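PDB 5COZ: regulatory protein YycH-like domain-containing protein from Eubacterium rectale, which is of unknown function but is probably a secreted, lipoprotein-like protein with a YycH-like domain, perhaps with a regulatory role at the cell envelope. Local coordinates for residues D46-W52 against E297-L303; L13-V19 against I35-V39. Residue numbers count along the deposited sequence, not the author numbering.

How the contacts relate
Both contacts reach the same mixed sheet on the same side of the chain's centre, their own centres about 14 Å apart. Contact 2 comes first along the chain: helix 16-22 and the residues before it pack on strand 34-40. That strand then turns back into its antiparallel neighbour 43-50, which contact 1 pairs in parallel with strand 295-311, 245 residues further on. The hairpin of strands 34-40 and 43-50 thus couples the two, with Asp46 OD2 and Lys36 NZ in a 2.9 Å salt bridge and Ile49 CD1 packing 3.7 Å from Ile35 CD1. Through it, the N-terminal region is joined to strand 295-311, in the C-terminal part of the chain.

Contact 1. Residues D46-W52 against E297-L303; sequences DSEINIW and EVSEISL
Strand 46-50 runs parallel to strand 297-303, with axes 4.1 Å apart and at 3°, pairing Glu48 with Glu300 (CA-CA 4.6 Å), Ile49 with Ile301 (CA-CA 5.0 Å) and Asn50 with Ser302 (CA-CA 4.5 Å). Asp46 N donates to Val298 O (2.9 Å); one water joins Asp46 OD2, also salt-bridged to Lys36 of the neighbouring strand, to Glu297 OE2, a second Asp46 O to the same carboxylate oxygen. Ser47 (chi1 t) turns its small hydroxyl back to its own strand, OG donating to Glu48 O (2.9 Å). Glu48 N bonds Ser299 O (3.0 Å), while its O accepts from Ile301 N (2.9 Å). Glu48 OE1 and Glu300 OE1, like charges 4.4 Å apart, are close to one shared water; Lys186 and Arg155 balance Glu48, Arg227 Glu300. Ile49 lies on the opposite, apolar face, its CD1 3.9 Å from Ile301 CD1. Asn50 suits the polar face: N donates to Ile301 O (2.8 Å), O accepts from Leu303 N (2.9 Å), and ND2 reaches Glu300 OE2 (2.7 Å). Past Ile51, the positive phi (58°) of Trp52 swings the indole back so that NE1 donates to Ser302 OG (3.0 Å), a hydroxyl also bonded to Glu304. This parallel pair of a mixed sheet lies between strands 34-40 and 314-330; Ser299 (psi -24°) and Glu300 form a classic beta bulge opposite Tyr324.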
loop_
_atom_site.group_PDB
_atom_site.type_symbol
_atom_site.label_atom_id
_atom_site.label_comp_id
_atom_site.label_asym_id
_atom_site.label_seq_id
_atom_site.Cartn_x
_atom_site.Cartn_y
_atom_site.Cartn_z
ATOM N N ASP A 46 9.818 16.323 -5.397
ATOM C CA ASP A 46 10.071 16.276 -3.940
ATOM C C ASP A 46 9.658 14.879 -3.548
ATOM O O ASP A 46 8.528 14.629 -3.095
ATOM C CB ASP A 46 9.298 17.379 -3.207
ATOM C CG ASP A 46 9.675 17.525 -1.749
ATOM O OD1 ASP A 46 10.494 16.720 -1.261
ATOM O OD2 ASP A 46 9.147 18.445 -1.094
ATOM N N SER A 47 10.584 13.954 -3.778
ATOM C CA SER A 47 10.249 12.556 -3.857
ATOM C C SER A 47 11.024 11.600 -3.012
ATOM O O SER A 47 12.232 11.708 -2.886
ATOM C CB SER A 47 10.457 12.161 -5.320
ATOM O OG SER A 47 10.079 10.840 -5.676
ATOM N N GLU A 48 10.310 10.595 -2.502
ATOM C CA GLU A 48 10.918 9.434 -1.887
ATOM C C GLU A 48 11.422 8.550 -3.024
ATOM O O GLU A 48 10.843 8.551 -4.124
ATOM C CB GLU A 48 9.887 8.654 -1.056
ATOM C CG GLU A 48 9.515 9.319 0.254
ATOM C CD GLU A 48 8.705 8.396 1.143
ATOM O OE1 GLU A 48 7.519 8.161 0.817
ATOM O OE2 GLU A 48 9.278 7.841 2.109
ATOM N N ILE A 49 12.494 7.803 -2.772
ATOM C CA ILE A 49 13.025 6.788 -3.670
ATOM C C ILE A 49 12.923 5.483 -2.918
ATOM O O ILE A 49 13.495 5.373 -1.835
ATOM C CB ILE A 49 14.481 7.080 -4.101
ATOM C CG1 ILE A 49 14.639 8.507 -4.707
ATOM C CG2 ILE A 49 15.019 5.979 -5.040
ATOM C CD1 ILE A 49 13.892 8.723 -6.040
ATOM N N ASN A 50 12.159 4.528 -3.446
ATOM C CA ASN A 50 11.953 3.256 -2.737
ATOM C C ASN A 50 12.403 2.075 -3.544
ATOM O O ASN A 50 11.784 1.725 -4.577
ATOM C CB ASN A 50 10.475 3.083 -2.405
ATOM C CG ASN A 50 10.037 3.852 -1.195
ATOM O OD1 ASN A 50 10.753 3.884 -0.185
ATOM N ND2 ASN A 50 8.812 4.397 -1.235
ATOM N N ILE A 51 13.520 1.450 -3.103
ATOM C CA ILE A 51 13.990 0.206 -3.725
ATOM C C ILE A 51 13.829 -0.942 -2.712
ATOM O O ILE A 51 14.209 -2.079 -2.988
ATOM C CB ILE A 51 15.400 0.290 -4.378
ATOM C CG1 ILE A 51 16.501 0.779 -3.417
ATOM C CG2 ILE A 51 15.299 1.211 -5.597
ATOM C CD1 ILE A 51 17.080 -0.324 -2.514
ATOM N N TRP A 52 13.282 -0.621 -1.522
ATOM C CA TRP A 52 12.836 -1.621 -0.544
ATOM C C TRP A 52 14.005 -2.531 -0.172
ATOM O O TRP A 52 15.081 -2.008 0.123
ATOM C CB TRP A 52 11.601 -2.368 -1.111
ATOM C CG TRP A 52 10.536 -1.411 -1.584
ATOM C CD1 TRP A 52 10.288 -1.024 -2.875
ATOM C CD2 TRP A 52 9.584 -0.711 -0.764
ATOM N NE1 TRP A 52 9.230 -0.129 -2.909
ATOM C CE2 TRP A 52 8.793 0.090 -1.624
ATOM C CE3 TRP A 52 9.379 -0.621 0.625
ATOM C CZ2 TRP A 52 7.777 0.927 -1.143
ATOM C CZ3 TRP A 52 8.354 0.190 1.102
ATOM C CH2 TRP A 52 7.593 0.980 0.229
ATOM N N GLU A 297 3.959 17.865 -9.175
ATOM C CA GLU A 297 4.977 17.562 -8.184
ATOM C C GLU A 297 5.138 16.051 -8.121
ATOM O O GLU A 297 4.185 15.351 -7.770
ATOM C CB GLU A 297 4.616 18.132 -6.813
ATOM C CG GLU A 297 5.698 17.841 -5.785
ATOM C CD GLU A 297 5.417 18.521 -4.467
ATOM O OE1 GLU A 297 5.414 19.772 -4.447
ATOM O OE2 GLU A 297 5.075 17.811 -3.496
ATOM N N VAL A 298 6.338 15.549 -8.430
ATOM C CA VAL A 298 6.648 14.110 -8.346
ATOM C C VAL A 298 6.927 13.790 -6.878
ATOM O O VAL A 298 7.747 14.473 -6.258
ATOM C CB VAL A 298 7.852 13.749 -9.257
ATOM C CG1 VAL A 298 8.287 12.283 -9.035
ATOM C CG2 VAL A 298 7.496 13.985 -10.724
ATOM N N SER A 299 6.244 12.768 -6.316
ATOM C CA SER A 299 6.341 12.474 -4.891
ATOM C C SER A 299 7.043 11.153 -4.544
ATOM O O SER A 299 7.485 10.994 -3.402
ATOM C CB SER A 299 4.940 12.466 -4.281
ATOM O OG SER A 299 4.222 11.301 -4.673
ATOM N N GLU A 300 7.066 10.174 -5.470
ATOM C CA GLU A 300 7.704 8.907 -5.143
ATOM C C GLU A 300 8.091 8.159 -6.413
ATOM O O GLU A 300 7.332 8.156 -7.393
ATOM C CB GLU A 300 6.737 8.049 -4.304
ATOM C CG GLU A 300 7.296 6.698 -3.927
ATOM C CD GLU A 300 6.408 5.801 -3.097
ATOM O OE1 GLU A 300 5.420 6.279 -2.497
ATOM O OE2 GLU A 300 6.755 4.609 -3.007
ATOM N N ILE A 301 9.265 7.499 -6.376
ATOM C CA ILE A 301 9.686 6.586 -7.428
ATOM C C ILE A 301 9.929 5.265 -6.705
ATOM O O ILE A 301 10.706 5.233 -5.739
ATOM C CB ILE A 301 10.912 7.071 -8.212
ATOM C CG1 ILE A 301 10.652 8.447 -8.823
ATOM C CG2 ILE A 301 11.321 6.016 -9.283
ATOM C CD1 ILE A 301 11.994 9.095 -9.405
ATOM N N SER A 302 9.282 4.191 -7.150
ATOM C CA SER A 302 9.278 2.941 -6.403
ATOM C C SER A 302 9.425 1.739 -7.300
ATOM O O SER A 302 8.740 1.638 -8.316
ATOM C CB SER A 302 7.942 2.850 -5.646
ATOM O OG SER A 302 7.805 1.644 -4.905
ATOM N N LEU A 303 10.280 0.789 -6.897
ATOM C CA LEU A 303 10.465 -0.493 -7.573
ATOM C C LEU A 303 9.460 -1.468 -6.981
ATOM O O LEU A 303 9.480 -1.684 -5.762
ATOM C CB LEU A 303 11.909 -0.999 -7.386
ATOM C CG LEU A 303 12.190 -2.404 -7.873
ATOM C CD1 LEU A 303 11.949 -2.512 -9.409
ATOM C CD2 LEU A 303 13.653 -2.783 -7.505
HETATM O O HOH W 1 5.834 15.270 -2.938
HETATM O O HOH W 2 6.357 18.566 -1.058
HETATM O O HOH W 3 6.431 10.709 -0.647
HETATM O O HOH W 4 5.341 8.284 -0.786
#

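Contact 2. Residues L13-V19 against I35-V39; sequences LNDYENV and IKCVV
Here the start of a short N-terminal helix packs on an edge strand: residues 13-15 and the first turn of helix 16-22 lie against strand 34-40, far from the centre of the chain. The backbones come closest at Asn14 and Cys37, with CA atoms 4.5 Å apart, and Asn14 CA makes a CA-H...O contact with Lys36 O (3.2 Å). Water connects them: one molecule links Leu13 O to Lys36 N, another Asn14 O to Val38 N, and a third Tyr16 N to Val38 O. Asp15, extended at phi/psi -88/139°, is the N-cap; its OD2 accepts from Asn18 N (3.0 Å), and Val19 N donates to Asp15 O (2.9 Å), closing the first turn. Tyr16 (chi1 t) and Val19 (chi1 t) both point toward the strand. Cys37 (chi1 p), small enough to fit beneath the turn, places SG 3.9 Å from Tyr16 CD1 at the ring edge and 3.7 Å from Val19 CG2. Val39 CG2 sits over a face of the Tyr16 ring, 4.2 Å from its centroid, a CH-pi contact. Val19 CG1 meets Ile35 CD1 (3.7 Å), two branched side chains filling buried space. Tyr16 and Val39 also touch Val284 of helix 276-288, and Ile45 lies against Ile35, Cys37 and Val39. Such features characterise an Asp-capped helix docked on the outer strand of a beta hairpin, with a cysteine sulfur-aromatic contact in the apolar seam.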
loop_
_atom_site.group_PDB
_atom_site.type_symbol
_atom_site.label_atom_id
_atom_site.label_comp_id
_atom_site.label_asym_id
_atom_site.label_seq_id
_atom_site.Cartn_x
_atom_site.Cartn_y
_atom_site.Cartn_z
ATOM N N LEU A 13 22.922 19.720 -4.628
ATOM C CA LEU A 13 22.084 18.553 -4.330
ATOM C C LEU A 13 20.662 18.722 -4.899
ATOM O O LEU A 13 19.975 17.728 -5.155
ATOM C CB LEU A 13 22.018 18.390 -2.791
ATOM C CG LEU A 13 21.321 17.151 -2.223
ATOM C CD1 LEU A 13 22.302 16.012 -2.027
ATOM C CD2 LEU A 13 20.635 17.474 -0.911
ATOM N N ASN A 14 20.228 19.984 -5.093
ATOM C CA ASN A 14 18.889 20.304 -5.582
ATOM C C ASN A 14 18.863 20.687 -7.083
ATOM O O ASN A 14 17.848 21.183 -7.540
ATOM C CB ASN A 14 18.260 21.408 -4.718
ATOM C CG ASN A 14 18.125 21.027 -3.261
ATOM O OD1 ASN A 14 17.294 20.190 -2.878
ATOM N ND2 ASN A 14 18.956 21.624 -2.416
ATOM N N ASP A 15 19.933 20.432 -7.861
ATOM C CA ASP A 15 19.915 20.698 -9.321
ATOM C C ASP A 15 19.357 19.441 -10.022
ATOM O O ASP A 15 19.726 18.336 -9.631
ATOM C CB ASP A 15 21.311 21.083 -9.829
ATOM C CG ASP A 15 21.469 21.009 -11.330
ATOM O OD1 ASP A 15 21.128 21.997 -12.012
ATOM O OD2 ASP A 15 21.968 19.974 -11.822
ATOM N N TYR A 16 18.488 19.600 -11.044
ATOM C CA TYR A 16 17.849 18.446 -11.718
ATOM C C TYR A 16 18.861 17.476 -12.372
ATOM O O TYR A 16 18.741 16.264 -12.181
ATOM C CB TYR A 16 16.773 18.900 -12.726
ATOM C CG TYR A 16 16.192 17.786 -13.580
ATOM C CD1 TYR A 16 15.552 16.693 -12.999
ATOM C CD2 TYR A 16 16.240 17.852 -14.966
ATOM C CE1 TYR A 16 15.013 15.669 -13.782
ATOM C CE2 TYR A 16 15.704 16.841 -15.759
ATOM C CZ TYR A 16 15.095 15.748 -15.163
ATOM O OH TYR A 16 14.559 14.763 -15.959
ATOM N N GLU A 17 19.863 17.982 -13.100
ATOM C CA GLU A 17 20.852 17.095 -13.714
ATOM C C GLU A 17 21.670 16.338 -12.666
ATOM O O GLU A 17 21.985 15.172 -12.885
ATOM C CB GLU A 17 21.782 17.889 -14.647
ATOM C CG GLU A 17 21.137 18.227 -15.985
ATOM C CD GLU A 17 20.664 17.066 -16.849
ATOM O OE1 GLU A 17 21.377 16.037 -16.933
ATOM O OE2 GLU A 17 19.580 17.201 -17.462
ATOM N N ASN A 18 21.978 16.972 -11.520
ATOM C CA ASN A 18 22.691 16.316 -10.417
ATOM C C ASN A 18 21.810 15.230 -9.793
ATOM O O ASN A 18 22.301 14.152 -9.415
ATOM C CB ASN A 18 23.114 17.330 -9.350
ATOM C CG ASN A 18 24.350 18.105 -9.721
ATOM O OD1 ASN A 18 25.117 17.723 -10.612
ATOM N ND2 ASN A 18 24.558 19.224 -9.056
ATOM N N VAL A 19 20.504 15.518 -9.705
ATOM C CA VAL A 19 19.548 14.548 -9.169
ATOM C C VAL A 19 19.515 13.325 -10.102
ATOM O O VAL A 19 19.569 12.181 -9.623
ATOM C CB VAL A 19 18.145 15.184 -8.962
ATOM C CG1 VAL A 19 17.051 14.122 -8.846
ATOM C CG2 VAL A 19 18.135 16.105 -7.737
ATOM N N ILE A 35 14.880 12.716 -2.963
ATOM C CA ILE A 35 15.443 13.670 -3.929
ATOM C C ILE A 35 14.552 14.907 -3.957
ATOM O O ILE A 35 13.342 14.804 -3.746
ATOM C CB ILE A 35 15.599 13.066 -5.351
ATOM C CG1 ILE A 35 14.236 12.563 -5.907
ATOM C CG2 ILE A 35 16.656 11.948 -5.363
ATOM C CD1 ILE A 35 14.237 12.184 -7.383
ATOM N N LYS A 36 15.134 16.074 -4.248
ATOM C CA LYS A 36 14.348 17.299 -4.327
ATOM C C LYS A 36 15.016 18.246 -5.323
ATOM O O LYS A 36 16.216 18.501 -5.222
ATOM C CB LYS A 36 14.204 17.965 -2.941
ATOM C CG LYS A 36 13.296 19.199 -2.986
ATOM C CD LYS A 36 13.013 19.764 -1.584
ATOM C CE LYS A 36 12.173 21.029 -1.596
ATOM N NZ LYS A 36 10.738 20.763 -1.906
ATOM N N CYS A 37 14.264 18.718 -6.303
ATOM C CA CYS A 37 14.763 19.673 -7.293
ATOM C C CYS A 37 13.610 20.266 -8.078
ATOM O O CYS A 37 12.551 19.650 -8.210
ATOM C CB CYS A 37 15.770 19.028 -8.241
ATOM S SG CYS A 37 15.088 17.675 -9.223
ATOM N N VAL A 38 13.842 21.432 -8.640
ATOM C CA VAL A 38 12.904 22.078 -9.528
ATOM C C VAL A 38 13.286 21.706 -10.954
ATOM O O VAL A 38 14.466 21.753 -11.298
ATOM C CB VAL A 38 12.965 23.613 -9.302
ATOM C CG1 VAL A 38 12.333 24.379 -10.461
ATOM C CG2 VAL A 38 12.318 23.982 -7.976
ATOM N N VAL A 39 12.318 21.323 -11.781
ATOM C CA VAL A 39 12.593 21.081 -13.196
ATOM C C VAL A 39 12.308 22.374 -13.954
ATOM O O VAL A 39 13.160 22.859 -14.700
ATOM C CB VAL A 39 11.816 19.885 -13.769
ATOM C CG1 VAL A 39 12.082 19.735 -15.259
ATOM C CG2 VAL A 39 12.173 18.611 -13.011
HETATM O O HOH W 5 18.076 15.935 -3.963
HETATM O O HOH W 6 16.046 23.006 -7.716
HETATM O O HOH W 7 17.103 22.077 -11.521
#